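Local atomic coordinates of 2'-deoxycytidine 5'-triphosphate deaminase (Agrobacterium tumefaciens, PDB entry 2R9Q), a protein that probably catalyses the hydrolytic deamination of dCTP to dUTP, a step that supplies precursors for thymidine nucleotide synthesis. Residues S109-D120 / V291-P299; L183-A191 / E267-Y275. One frame throughout, in Å; residues are numbered along the deposited sequence.

Contact 1: residues S109-D120 / V291-P299; sequences SANPKSSTGRLD and VHYAGFFDP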
ATOM      1  N   SER B 109      12.140  27.434  17.825  1.00 61.22           N
ATOM      2  CA  SER B 109      11.401  26.438  17.047  1.00 60.79           C
ATOM      3  C   SER B 109      12.316  25.658  16.029  1.00 59.64           C
ATOM      4  O   SER B 109      13.393  26.091  15.698  1.00 58.10           O
ATOM      5  CB  SER B 109      10.186  27.097  16.383  1.00 60.60           C
ATOM      6  OG  SER B 109      10.548  27.977  15.349  1.00 61.29           O
ATOM      7  N   ALA B 110      11.850  24.499  15.570  1.00 58.93           N
ATOM      8  CA  ALA B 110      12.590  23.641  14.635  1.00 58.23           C
ATOM      9  C   ALA B 110      11.770  23.321  13.374  1.00 57.64           C
ATOM     10  O   ALA B 110      10.535  23.266  13.402  1.00 58.68           O
ATOM     11  CB  ALA B 110      13.056  22.367  15.329  1.00 57.23           C
ATOM     12  N   ASN B 111      12.480  23.200  12.258  1.00 57.20           N
ATOM     13  CA  ASN B 111      11.943  22.823  10.968  1.00 57.05           C
ATOM     14  C   ASN B 111      12.980  21.968  10.238  1.00 57.03           C
ATOM     15  O   ASN B 111      14.179  22.081  10.517  1.00 56.81           O
ATOM     16  CB  ASN B 111      11.623  24.056  10.134  1.00 56.89           C
ATOM     17  CG  ASN B 111      10.236  24.558  10.348  1.00 56.70           C
ATOM     18  OD1 ASN B 111       9.305  23.778  10.586  1.00 58.74           O
ATOM     19  ND2 ASN B 111      10.068  25.867  10.238  1.00 52.93           N
ATOM     20  N   PRO B 112      12.531  21.075   9.341  1.00 56.96           N
ATOM     21  CA  PRO B 112      13.484  20.381   8.488  1.00 56.66           C
ATOM     22  C   PRO B 112      14.259  21.298   7.576  1.00 55.99           C
ATOM     23  O   PRO B 112      13.748  22.302   7.153  1.00 55.56           O
ATOM     24  CB  PRO B 112      12.610  19.436   7.682  1.00 57.00           C
ATOM     25  CG  PRO B 112      11.240  20.001   7.785  1.00 57.11           C
ATOM     26  CD  PRO B 112      11.151  20.618   9.100  1.00 56.92           C
ATOM     27  N   LYS B 113      15.513  20.961   7.306  1.00 56.32           N
ATOM     28  CA  LYS B 113      16.246  21.588   6.225  1.00 56.22           C
ATOM     29  C   LYS B 113      15.557  21.262   4.937  1.00 56.58           C
ATOM     30  O   LYS B 113      14.874  20.238   4.827  1.00 55.63           O
ATOM     31  CB  LYS B 113      17.674  21.075   6.166  1.00 57.22           C
ATOM     32  CG  LYS B 113      18.520  21.479   7.348  1.00 57.31           C
ATOM     33  CD  LYS B 113      19.752  20.619   7.469  1.00 60.44           C
ATOM     34  CE  LYS B 113      20.657  20.697   6.264  1.00 61.43           C
ATOM     35  NZ  LYS B 113      21.132  22.089   6.079  1.00 61.75           N
ATOM     36  N   SER B 114      15.712  22.131   3.946  1.00 56.89           N
ATOM     37  CA  SER B 114      14.923  21.977   2.736  1.00 57.01           C
ATOM     38  C   SER B 114      15.304  20.743   1.952  1.00 56.10           C
ATOM     39  O   SER B 114      14.456  20.124   1.343  1.00 55.64           O
ATOM     40  CB  SER B 114      14.947  23.230   1.871  1.00 56.71           C
ATOM     41  OG  SER B 114      16.245  23.628   1.621  1.00 59.69           O
ATOM     42  N   SER B 115      16.575  20.377   1.998  1.00 55.89           N
ATOM     43  CA  SER B 115      17.041  19.138   1.394  1.00 54.64           C
ATOM     44  C   SER B 115      16.446  17.910   2.089  1.00 53.06           C
ATOM     45  O   SER B 115      16.314  16.862   1.476  1.00 52.27           O
ATOM     46  CB  SER B 115      18.554  19.080   1.404  1.00 54.53           C
ATOM     47  OG  SER B 115      19.052  19.017   2.720  1.00 54.90           O
ATOM     48  N   THR B 116      16.069  18.050   3.360  1.00 52.33           N
ATOM     49  CA  THR B 116      15.405  16.976   4.085  1.00 51.03           C
ATOM     50  C   THR B 116      14.043  16.727   3.484  1.00 51.21           C
ATOM     51  O   THR B 116      13.658  15.588   3.309  1.00 50.13           O
ATOM     52  CB  THR B 116      15.349  17.257   5.610  1.00 51.02           C
ATOM     53  OG1 THR B 116      16.681  17.359   6.095  1.00 48.94           O
ATOM     54  CG2 THR B 116      14.633  16.136   6.414  1.00 48.43           C
ATOM     55  N   GLY B 117      13.332  17.794   3.144  1.00 51.55           N
ATOM     56  CA  GLY B 117      12.043  17.669   2.531  1.00 53.06           C
ATOM     57  C   GLY B 117      12.096  17.075   1.140  1.00 53.67           C
ATOM     58  O   GLY B 117      11.207  16.329   0.760  1.00 53.60           O
ATOM     59  N   ARG B 118      13.144  17.398   0.376  1.00 54.20           N
ATOM     60  CA  ARG B 118      13.275  16.867  -0.977  1.00 53.93           C
ATOM     61  C   ARG B 118      13.454  15.349  -0.990  1.00 53.52           C
ATOM     62  O   ARG B 118      13.268  14.721  -2.035  1.00 53.89           O
ATOM     63  CB  ARG B 118      14.451  17.472  -1.733  1.00 54.34           C
ATOM     64  CG  ARG B 118      14.612  18.959  -1.730  1.00 55.25           C
ATOM     65  CD  ARG B 118      13.572  19.745  -2.483  1.00 56.96           C
ATOM     66  NE  ARG B 118      13.674  21.152  -2.066  1.00 57.62           N
ATOM     67  CZ  ARG B 118      14.395  22.090  -2.661  1.00 55.79           C
ATOM     68  NH1 ARG B 118      15.050  21.851  -3.783  1.00 56.73           N
ATOM     69  NH2 ARG B 118      14.433  23.296  -2.133  1.00 57.49           N
ATOM     70  N   LEU B 119      13.830  14.767   0.151  1.00 52.35           N
ATOM     71  CA  LEU B 119      13.993  13.349   0.270  1.00 51.65           C
ATOM     72  C   LEU B 119      12.838  12.734   1.024  1.00 51.08           C
ATOM     73  O   LEU B 119      12.912  11.564   1.385  1.00 51.23           O
ATOM     74  CB  LEU B 119      15.281  13.011   0.992  1.00 52.50           C
ATOM     75  CG  LEU B 119      16.613  12.877   0.257  1.00 51.55           C
ATOM     76  CD1 LEU B 119      16.721  13.781  -0.932  1.00 54.35           C
ATOM     77  CD2 LEU B 119      17.755  13.127   1.247  1.00 47.48           C
ATOM     78  N   ASP B 120      11.807  13.530   1.287  1.00 50.30           N
ATOM     79  CA  ASP B 120      10.568  13.074   1.925  1.00 50.60           C
ATOM     80  C   ASP B 120      10.826  12.382   3.269  1.00 49.79           C
ATOM     81  O   ASP B 120      10.264  11.326   3.534  1.00 48.76           O
ATOM     82  CB  ASP B 120       9.822  12.143   0.944  1.00 50.99           C
ATOM     83  CG  ASP B 120       8.329  11.987   1.231  1.00 52.19           C
ATOM     84  OD1 ASP B 120       7.629  12.903   1.743  1.00 53.07           O
ATOM     85  OD2 ASP B 120       7.845  10.907   0.877  1.00 54.17           O
ATOM     86  N   VAL B 291       1.288  21.545   1.668  1.00 68.42           N
ATOM     87  CA  VAL B 291       2.749  21.670   1.584  1.00 67.17           C
ATOM     88  C   VAL B 291       3.376  20.972   2.809  1.00 66.66           C
ATOM     89  O   VAL B 291       3.119  21.334   3.968  1.00 66.53           O
ATOM     90  CB  VAL B 291       3.232  23.127   1.453  1.00 67.05           C
ATOM     91  CG1 VAL B 291       4.732  23.234   1.761  1.00 65.81           C
ATOM     92  CG2 VAL B 291       2.924  23.665   0.032  1.00 66.24           C
ATOM     93  N   HIS B 292       4.158  19.935   2.531  1.00 65.55           N
ATOM     94  CA  HIS B 292       4.929  19.236   3.544  1.00 65.07           C
ATOM     95  C   HIS B 292       6.332  19.827   3.657  1.00 64.13           C
ATOM     96  O   HIS B 292       6.836  20.421   2.706  1.00 63.05           O
ATOM     97  CB  HIS B 292       4.982  17.739   3.228  1.00 65.09           C
ATOM     98  CG  HIS B 292       3.713  17.033   3.564  1.00 66.16           C
ATOM     99  ND1 HIS B 292       3.623  16.100   4.574  1.00 66.94           N
ATOM    100  CD2 HIS B 292       2.457  17.198   3.090  1.00 66.28           C
ATOM    101  CE1 HIS B 292       2.371  15.698   4.681  1.00 67.13           C
ATOM    102  NE2 HIS B 292       1.649  16.333   3.778  1.00 66.07           N
ATOM    103  N   TYR B 293       6.933  19.646   4.831  1.00 63.55           N
ATOM    104  CA  TYR B 293       8.316  20.062   5.133  1.00 64.48           C
ATOM    105  C   TYR B 293       8.554  21.572   4.940  1.00 64.25           C
ATOM    106  O   TYR B 293       9.657  21.995   4.634  1.00 62.36           O
ATOM    107  CB  TYR B 293       9.335  19.249   4.329  1.00 64.10           C
ATOM    108  CG  TYR B 293       8.958  17.807   4.229  1.00 63.62           C
ATOM    109  CD1 TYR B 293       8.918  17.020   5.358  1.00 64.65           C
ATOM    110  CD2 TYR B 293       8.581  17.241   3.018  1.00 62.96           C
ATOM    111  CE1 TYR B 293       8.534  15.683   5.303  1.00 62.99           C
ATOM    112  CE2 TYR B 293       8.198  15.908   2.949  1.00 63.80           C
ATOM    113  CZ  TYR B 293       8.181  15.128   4.103  1.00 63.47           C
ATOM    114  OH  TYR B 293       7.830  13.789   4.058  1.00 62.20           O
ATOM    115  N   ALA B 294       7.490  22.354   5.146  1.00 64.89           N
ATOM    116  CA  ALA B 294       7.590  23.817   5.199  1.00 65.32           C
ATOM    117  C   ALA B 294       8.729  24.142   6.147  1.00 64.96           C
ATOM    118  O   ALA B 294       8.945  23.457   7.154  1.00 65.08           O
ATOM    119  CB  ALA B 294       6.258  24.477   5.672  1.00 64.87           C
ATOM    120  N   GLY B 295       9.505  25.138   5.773  1.00 64.40           N
ATOM    121  CA  GLY B 295      10.709  25.425   6.501  1.00 64.18           C
ATOM    122  C   GLY B 295      11.017  26.887   6.657  1.00 63.55           C
ATOM    123  O   GLY B 295      10.190  27.787   6.406  1.00 61.90           O
ATOM    124  N   PHE B 296      12.242  27.097   7.105  1.00 63.83           N
ATOM    125  CA  PHE B 296      12.769  28.431   7.327  1.00 64.03           C
ATOM    126  C   PHE B 296      13.361  28.989   6.027  1.00 63.98           C
ATOM    127  O   PHE B 296      13.947  28.274   5.266  1.00 62.98           O
ATOM    128  CB  PHE B 296      13.810  28.390   8.444  1.00 63.28           C
ATOM    129  CG  PHE B 296      13.246  28.056   9.791  1.00 61.14           C
ATOM    130  CD1 PHE B 296      12.083  28.675  10.261  1.00 61.79           C
ATOM    131  CD2 PHE B 296      13.889  27.139  10.617  1.00 60.57           C
ATOM    132  CE1 PHE B 296      11.596  28.387  11.534  1.00 60.98           C
ATOM    133  CE2 PHE B 296      13.398  26.838  11.871  1.00 59.18           C
ATOM    134  CZ  PHE B 296      12.248  27.459  12.330  1.00 60.84           C
ATOM    135  N   PHE B 297      13.106  30.269   5.784  1.00 64.99           N
ATOM    136  CA  PHE B 297      13.770  31.069   4.766  1.00 65.33           C
ATOM    137  C   PHE B 297      14.743  32.000   5.469  1.00 65.82           C
ATOM    138  O   PHE B 297      14.406  32.614   6.471  1.00 64.74           O
ATOM    139  CB  PHE B 297      12.736  31.881   3.986  1.00 65.27           C
ATOM    140  CG  PHE B 297      11.974  31.075   3.006  1.00 63.92           C
ATOM    141  CD1 PHE B 297      12.127  31.287   1.657  1.00 65.68           C
ATOM    142  CD2 PHE B 297      11.118  30.064   3.427  1.00 63.74           C
ATOM    143  CE1 PHE B 297      11.409  30.515   0.748  1.00 66.29           C
ATOM    144  CE2 PHE B 297      10.432  29.302   2.534  1.00 62.65           C
ATOM    145  CZ  PHE B 297      10.561  29.532   1.198  1.00 64.72           C
ATOM    146  N   ASP B 298      15.952  32.093   4.943  1.00 66.58           N
ATOM    147  CA  ASP B 298      16.976  32.963   5.530  1.00 67.54           C
ATOM    148  C   ASP B 298      16.917  34.380   4.985  1.00 67.31           C
ATOM    149  O   ASP B 298      16.553  34.576   3.838  1.00 65.88           O
ATOM    150  CB  ASP B 298      18.391  32.417   5.269  1.00 67.59           C
ATOM    151  CG  ASP B 298      18.797  31.299   6.228  1.00 68.64           C
ATOM    152  OD1 ASP B 298      18.619  31.448   7.486  1.00 67.87           O
ATOM    153  OD2 ASP B 298      19.321  30.284   5.693  1.00 67.63           O
ATOM    154  N   PRO B 299      17.321  35.362   5.809  1.00 68.69           N
ATOM    155  CA  PRO B 299      17.598  36.709   5.311  1.00 69.85           C
ATOM    156  C   PRO B 299      18.476  36.640   4.095  1.00 69.79           C
ATOM    157  O   PRO B 299      19.455  35.904   4.102  1.00 70.27           O
ATOM    158  CB  PRO B 299      18.354  37.378   6.469  1.00 69.65           C
ATOM    159  CG  PRO B 299      18.043  36.605   7.661  1.00 69.21           C
ATOM    160  CD  PRO B 299      17.539  35.261   7.262  1.00 68.62           C
TER
HETATM  161  O   HOH W   1      12.154  22.672   4.553  1.00 33.73           O
HETATM  162  O   HOH W   2      14.106  25.018   7.668  1.00 38.27           O

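Contact 2: residues L183-A191 / E267-Y275; sequences LHETETLVA and EAVHVPPLY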
ATOM      1  N   LEU B 183       6.924  46.827   3.499  1.00 88.57           N
ATOM      2  CA  LEU B 183       8.215  46.208   3.158  1.00 87.97           C
ATOM      3  C   LEU B 183       8.306  45.842   1.677  1.00 87.84           C
ATOM      4  O   LEU B 183       9.372  45.944   1.094  1.00 86.83           O
ATOM      5  CB  LEU B 183       8.480  44.968   4.012  1.00 87.98           C
ATOM      6  CG  LEU B 183       9.814  44.232   3.817  1.00 86.76           C
ATOM      7  CD1 LEU B 183      10.988  45.141   4.133  1.00 85.74           C
ATOM      8  CD2 LEU B 183       9.858  42.983   4.673  1.00 85.66           C
ATOM      9  N   HIS B 184       7.184  45.417   1.091  1.00 88.15           N
ATOM     10  CA  HIS B 184       7.079  45.179  -0.358  1.00 88.63           C
ATOM     11  C   HIS B 184       7.230  46.472  -1.154  1.00 89.31           C
ATOM     12  O   HIS B 184       7.731  46.434  -2.278  1.00 88.95           O
ATOM     13  CB  HIS B 184       5.757  44.463  -0.731  1.00 88.38           C
ATOM     14  CG  HIS B 184       5.591  44.220  -2.203  1.00 87.32           C
ATOM     15  ND1 HIS B 184       4.617  44.838  -2.956  1.00 87.25           N
ATOM     16  CD2 HIS B 184       6.294  43.450  -3.068  1.00 86.42           C
ATOM     17  CE1 HIS B 184       4.728  44.456  -4.219  1.00 88.00           C
ATOM     18  NE2 HIS B 184       5.735  43.608  -4.311  1.00 86.64           N
ATOM     19  N   GLU B 185       6.798  47.604  -0.586  1.00 90.43           N
ATOM     20  CA  GLU B 185       6.997  48.919  -1.221  1.00 91.01           C
ATOM     21  C   GLU B 185       8.470  49.299  -1.161  1.00 91.36           C
ATOM     22  O   GLU B 185       9.082  49.579  -2.193  1.00 90.47           O
ATOM     23  CB  GLU B 185       6.136  50.004  -0.567  1.00 90.87           C
ATOM     24  N   THR B 186       9.037  49.287   0.048  1.00 92.29           N
ATOM     25  CA  THR B 186      10.456  49.635   0.245  1.00 92.76           C
ATOM     26  C   THR B 186      11.397  48.649  -0.479  1.00 93.42           C
ATOM     27  O   THR B 186      12.162  49.044  -1.357  1.00 93.26           O
ATOM     28  CB  THR B 186      10.841  49.806   1.759  1.00 92.57           C
ATOM     29  OG1 THR B 186      12.261  49.715   1.914  1.00 91.33           O
ATOM     30  CG2 THR B 186      10.192  48.767   2.639  1.00 92.27           C
ATOM     31  N   GLU B 187      11.303  47.371  -0.114  1.00 94.08           N
ATOM     32  CA  GLU B 187      12.044  46.288  -0.758  1.00 94.00           C
ATOM     33  C   GLU B 187      11.076  45.565  -1.699  1.00 93.95           C
ATOM     34  O   GLU B 187       9.890  45.903  -1.745  1.00 93.77           O
ATOM     35  CB  GLU B 187      12.566  45.340   0.313  1.00 93.94           C
ATOM     36  CG  GLU B 187      13.308  46.044   1.467  1.00 94.09           C
ATOM     37  CD  GLU B 187      14.788  46.288   1.179  1.00 94.15           C
ATOM     38  OE1 GLU B 187      15.186  46.225  -0.001  1.00 94.21           O
ATOM     39  OE2 GLU B 187      15.561  46.533   2.137  1.00 93.46           O
ATOM     40  N   THR B 188      11.548  44.592  -2.469  1.00 93.30           N
ATOM     41  CA  THR B 188      10.624  43.789  -3.282  1.00 92.99           C
ATOM     42  C   THR B 188      10.424  42.446  -2.574  1.00 92.72           C
ATOM     43  O   THR B 188      11.384  41.732  -2.363  1.00 92.36           O
ATOM     44  CB  THR B 188      11.129  43.607  -4.753  1.00 92.69           C
ATOM     45  OG1 THR B 188      10.742  44.730  -5.549  1.00 90.33           O
ATOM     46  CG2 THR B 188      10.549  42.371  -5.386  1.00 92.77           C
ATOM     47  N   LEU B 189       9.196  42.142  -2.159  1.00 92.40           N
ATOM     48  CA  LEU B 189       8.859  40.825  -1.575  1.00 92.44           C
ATOM     49  C   LEU B 189       8.382  39.795  -2.616  1.00 92.80           C
ATOM     50  O   LEU B 189       8.694  38.619  -2.508  1.00 91.83           O
ATOM     51  CB  LEU B 189       7.825  40.959  -0.452  1.00 91.73           C
ATOM     52  CG  LEU B 189       8.206  41.733   0.817  1.00 90.11           C
ATOM     53  CD1 LEU B 189       7.092  41.567   1.840  1.00 87.30           C
ATOM     54  CD2 LEU B 189       9.543  41.309   1.393  1.00 86.91           C
ATOM     55  N   VAL B 190       7.610  40.247  -3.597  1.00 93.94           N
ATOM     56  CA  VAL B 190       7.228  39.440  -4.755  1.00 94.67           C
ATOM     57  C   VAL B 190       7.474  40.256  -6.019  1.00 95.69           C
ATOM     58  O   VAL B 190       7.096  41.420  -6.074  1.00 95.61           O
ATOM     59  CB  VAL B 190       5.755  39.053  -4.697  1.00 94.30           C
ATOM     60  CG1 VAL B 190       5.420  38.095  -5.820  1.00 93.97           C
ATOM     61  CG2 VAL B 190       5.438  38.437  -3.347  1.00 94.17           C
ATOM     62  N   ALA B 191       8.100  39.652  -7.025  1.00 96.98           N
ATOM     63  CA  ALA B 191       8.398  40.338  -8.289  1.00 98.17           C
ATOM     64  C   ALA B 191       7.123  40.543  -9.112  1.00 99.34           C
ATOM     65  O   ALA B 191       7.022  40.074 -10.236  1.00 99.24           O
ATOM     66  CB  ALA B 191       9.427  39.544  -9.094  1.00 97.90           C
ATOM     67  N   GLU B 267       5.172  32.599  -7.773  1.00 66.02           N
ATOM     68  CA  GLU B 267       5.825  33.784  -7.229  1.00 66.23           C
ATOM     69  C   GLU B 267       7.333  33.622  -7.012  1.00 65.88           C
ATOM     70  O   GLU B 267       7.797  32.639  -6.435  1.00 65.13           O
ATOM     71  CB  GLU B 267       5.163  34.235  -5.937  1.00 66.62           C
ATOM     72  CG  GLU B 267       3.700  34.533  -6.084  1.00 67.24           C
ATOM     73  CD  GLU B 267       2.820  33.308  -6.018  1.00 69.12           C
ATOM     74  OE1 GLU B 267       3.360  32.215  -5.716  1.00 70.19           O
ATOM     75  OE2 GLU B 267       1.586  33.441  -6.262  1.00 70.22           O
ATOM     76  N   ALA B 268       8.078  34.599  -7.535  1.00 65.70           N
ATOM     77  CA  ALA B 268       9.487  34.804  -7.238  1.00 64.62           C
ATOM     78  C   ALA B 268       9.513  35.683  -5.980  1.00 64.10           C
ATOM     79  O   ALA B 268       9.053  36.818  -6.009  1.00 63.27           O
ATOM     80  CB  ALA B 268      10.191  35.484  -8.406  1.00 63.44           C
ATOM     81  N   VAL B 269      10.053  35.151  -4.889  1.00 63.88           N
ATOM     82  CA  VAL B 269       9.984  35.785  -3.572  1.00 64.45           C
ATOM     83  C   VAL B 269      11.371  36.253  -3.035  1.00 64.69           C
ATOM     84  O   VAL B 269      12.413  35.702  -3.381  1.00 64.31           O
ATOM     85  CB  VAL B 269       9.142  34.863  -2.562  1.00 64.72           C
ATOM     86  CG1 VAL B 269       9.938  33.660  -1.992  1.00 62.51           C
ATOM     87  CG2 VAL B 269       8.573  35.690  -1.451  1.00 66.55           C
ATOM     88  N   HIS B 270      11.370  37.307  -2.221  1.00 65.44           N
ATOM     89  CA  HIS B 270      12.587  37.877  -1.622  1.00 65.88           C
ATOM     90  C   HIS B 270      12.350  38.120  -0.118  1.00 66.00           C
ATOM     91  O   HIS B 270      11.284  38.592   0.292  1.00 64.96           O
ATOM     92  CB  HIS B 270      12.978  39.143  -2.389  1.00 66.18           C
ATOM     93  CG  HIS B 270      13.998  40.029  -1.724  1.00 67.06           C
ATOM     94  ND1 HIS B 270      15.260  39.594  -1.367  1.00 69.65           N
ATOM     95  CD2 HIS B 270      13.963  41.349  -1.422  1.00 65.58           C
ATOM     96  CE1 HIS B 270      15.944  40.600  -0.853  1.00 68.13           C
ATOM     97  NE2 HIS B 270      15.180  41.677  -0.886  1.00 68.15           N
ATOM     98  N   VAL B 271      13.330  37.696   0.687  1.00 66.84           N
ATOM     99  CA  VAL B 271      13.399  37.971   2.128  1.00 66.93           C
ATOM    100  C   VAL B 271      14.572  38.960   2.364  1.00 68.01           C
ATOM    101  O   VAL B 271      15.735  38.596   2.222  1.00 66.49           O
ATOM    102  CB  VAL B 271      13.577  36.686   2.962  1.00 66.20           C
ATOM    103  CG1 VAL B 271      13.443  36.991   4.420  1.00 63.84           C
ATOM    104  CG2 VAL B 271      12.555  35.623   2.569  1.00 65.95           C
ATOM    105  N   PRO B 272      14.256  40.242   2.651  1.00 70.04           N
ATOM    106  CA  PRO B 272      15.269  41.252   2.987  1.00 70.99           C
ATOM    107  C   PRO B 272      16.144  40.865   4.181  1.00 71.23           C
ATOM    108  O   PRO B 272      15.679  40.141   5.060  1.00 70.78           O
ATOM    109  CB  PRO B 272      14.425  42.481   3.319  1.00 71.35           C
ATOM    110  CG  PRO B 272      13.148  42.284   2.547  1.00 70.28           C
ATOM    111  CD  PRO B 272      12.906  40.835   2.596  1.00 70.29           C
ATOM    112  N   PRO B 273      17.396  41.359   4.227  1.00 71.77           N
ATOM    113  CA  PRO B 273      18.391  40.956   5.235  1.00 71.71           C
ATOM    114  C   PRO B 273      18.090  41.219   6.704  1.00 71.21           C
ATOM    115  O   PRO B 273      18.829  40.736   7.559  1.00 70.86           O
ATOM    116  CB  PRO B 273      19.624  41.759   4.844  1.00 71.99           C
ATOM    117  CG  PRO B 273      19.436  42.027   3.412  1.00 72.83           C
ATOM    118  CD  PRO B 273      17.981  42.314   3.277  1.00 72.24           C
ATOM    119  N   LEU B 274      17.046  41.986   6.999  1.00 70.55           N
ATOM    120  CA  LEU B 274      16.671  42.281   8.374  1.00 70.28           C
ATOM    121  C   LEU B 274      15.385  41.540   8.762  1.00 69.85           C
ATOM    122  O   LEU B 274      14.768  41.824   9.801  1.00 67.76           O
ATOM    123  CB  LEU B 274      16.462  43.777   8.534  1.00 70.44           C
ATOM    124  CG  LEU B 274      17.635  44.720   8.364  1.00 70.29           C
ATOM    125  CD1 LEU B 274      17.092  46.143   8.614  1.00 69.25           C
ATOM    126  CD2 LEU B 274      18.750  44.310   9.333  1.00 69.44           C
ATOM    127  N   TYR B 275      14.987  40.625   7.881  1.00 69.67           N
ATOM    128  CA  TYR B 275      13.838  39.769   8.070  1.00 69.99           C
ATOM    129  C   TYR B 275      14.192  38.315   7.767  1.00 68.95           C
ATOM    130  O   TYR B 275      15.036  38.008   6.912  1.00 66.96           O
ATOM    131  CB  TYR B 275      12.686  40.241   7.191  1.00 71.28           C
ATOM    132  CG  TYR B 275      12.264  41.651   7.510  1.00 72.75           C
ATOM    133  CD1 TYR B 275      11.166  41.893   8.326  1.00 73.96           C
ATOM    134  CD2 TYR B 275      12.995  42.746   7.032  1.00 73.97           C
ATOM    135  CE1 TYR B 275      10.776  43.196   8.648  1.00 75.38           C
ATOM    136  CE2 TYR B 275      12.624  44.060   7.350  1.00 75.57           C
ATOM    137  CZ  TYR B 275      11.512  44.277   8.164  1.00 74.75           C
ATOM    138  OH  TYR B 275      11.123  45.564   8.496  1.00 74.85           O
TER

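Contact 1: residues S109-D120 / V291-P299
The side-chain amide of Asn111 lies over one face of the Phe296 ring, with ND2 3.2 Å from CE1 and offset toward the rim. The two planes are 56° apart, so the amide is tilted over the ring, and Asn111 CB makes a CH-pi contact over the face, 4.0 Å from the Phe296 centroid. Turning CG beside its own backbone N (chi1 -89°) brings the Asn111 amide to this place, and ND2 donates to Glu278 OE2. Ser109 OG meets the same ring at the edge, in its plane, while Arg169 supplies its hydrogen bond.

The second ring, Tyr293, has His292 CB on one face and Asp120 OD1 at the edge. Here the phenol donates to the carboxylate, Tyr293 OH to Asp120 OD1, in a very short bond whose modelled length of 2.5 Å is doubtful. Carboxylate and ring planes stand 82° apart. Along the rest of the tyrosine, Gly117 CA, in helix 114-118, lies 3.5 Å from Tyr293 CD2. Pro112 CG adds an apolar contact, 4.0 Å from Tyr293 CB.

Two waters complete the middle of the interface. Both donate to Pro112 O; one also donates to Tyr293 O at 2.6 Å, and the other accepts from Phe296 N at 2.8 Å.

The run Lys113-Ser114-Ser115 recalls the (R/K)SS motif of the dCTP deaminase/dUTPase family, which in relatives contacts the nucleotide phosphates; a similar role here is probable but not seen. The segment carrying it lies against Tyr293-Phe296 of the other family domain. Asp120 is held by several partners, its OD2 taking a salt bridge from Arg318 and a hydrogen bond from Thr152 OG1. Arg318 probably favours the charged carboxylate, and the two domains are joined through polar as well as aromatic contacts.

Contact 2: residues L183-A191 / E267-Y275
Leu183 CD2 sits almost exactly above the centre of the Tyr275 ring, 3.8 Å from the centroid and only 4° off the ring normal. Its other methyl, CD1, reaches Tyr275 CE2 and touches Pro272 CG at 3.9 Å, the leucine and proline side chains reaching toward each other. CG lies opposite the backbone N (chi1 -178°), which directs both branches of this helical leucine down onto the proline and tyrosine. Glu187 slides past Pro272 from the helix end, its CB 3.8 Å from Pro272 CG, and Leu189 CD2 crosses the same ring at about a right angle, 3.6 Å from CD. Pro272 is thus touched by aliphatic groups of Leu183, Glu187 and Leu189.

Farther along, the backbones run antiparallel and form a single bridge, with Val190 and Val269 as a non-hydrogen-bonded pair. His270 N donates to Leu189 O at 3.0 Å, approaching from above the carbonyl plane. The companion bond, Ala191 N to Ala268 O at 3.2 Å, is nearly in line with the C=O. Within the ring these bonds define, Val269 CA and Val190 CA make CA-H...O contacts to Leu189 O and Ala268 O.

What positions this first shell is partly local. His184 NE2 bonds Val190 O at 3.1 Å in the carbonyl plane, on a lone pair, which pins the chain leaving the helix back against it. The type I turn, closed by the hydrogen bond from Tyr275 N to Pro272 O, brings the proline and the tyrosine to the same side, where both meet Leu183.

His270 ND1 hydrogen-bonds to Phe301 O, and His270 O to Tyr337 OH. The contact therefore packs the end of helix 177-186 and its following loop against the connection that joins strand 261-269 of one sheet to strand 275-281 of another, with Val190 and Val269 lying on Ile202 of strand 202-205.

Contact 2 is nested within the chain loop closed by contact 1. They nevertheless touch: Pro299 CG packs 3.4 Å from Tyr275 O, and Phe297 CB reaches Val271 CG2 at 4.0 Å. Both feed the same antiparallel sheet, in which strand 296-297 pairs with strand 275-281. Contact 1 joins the two family domains; contact 2 is internal to the C-terminal one and peripheral. By its KSS-like motif contact 1 probably lies near the nucleotide site, though no nucleotide is bound here, while contact 2 lies about 20 Å away, centre to centre. Arg118 of contact 1 hydrogen-bonds the backbone of a bound peptide, whereas no other protein chain touches the segments of contact 2.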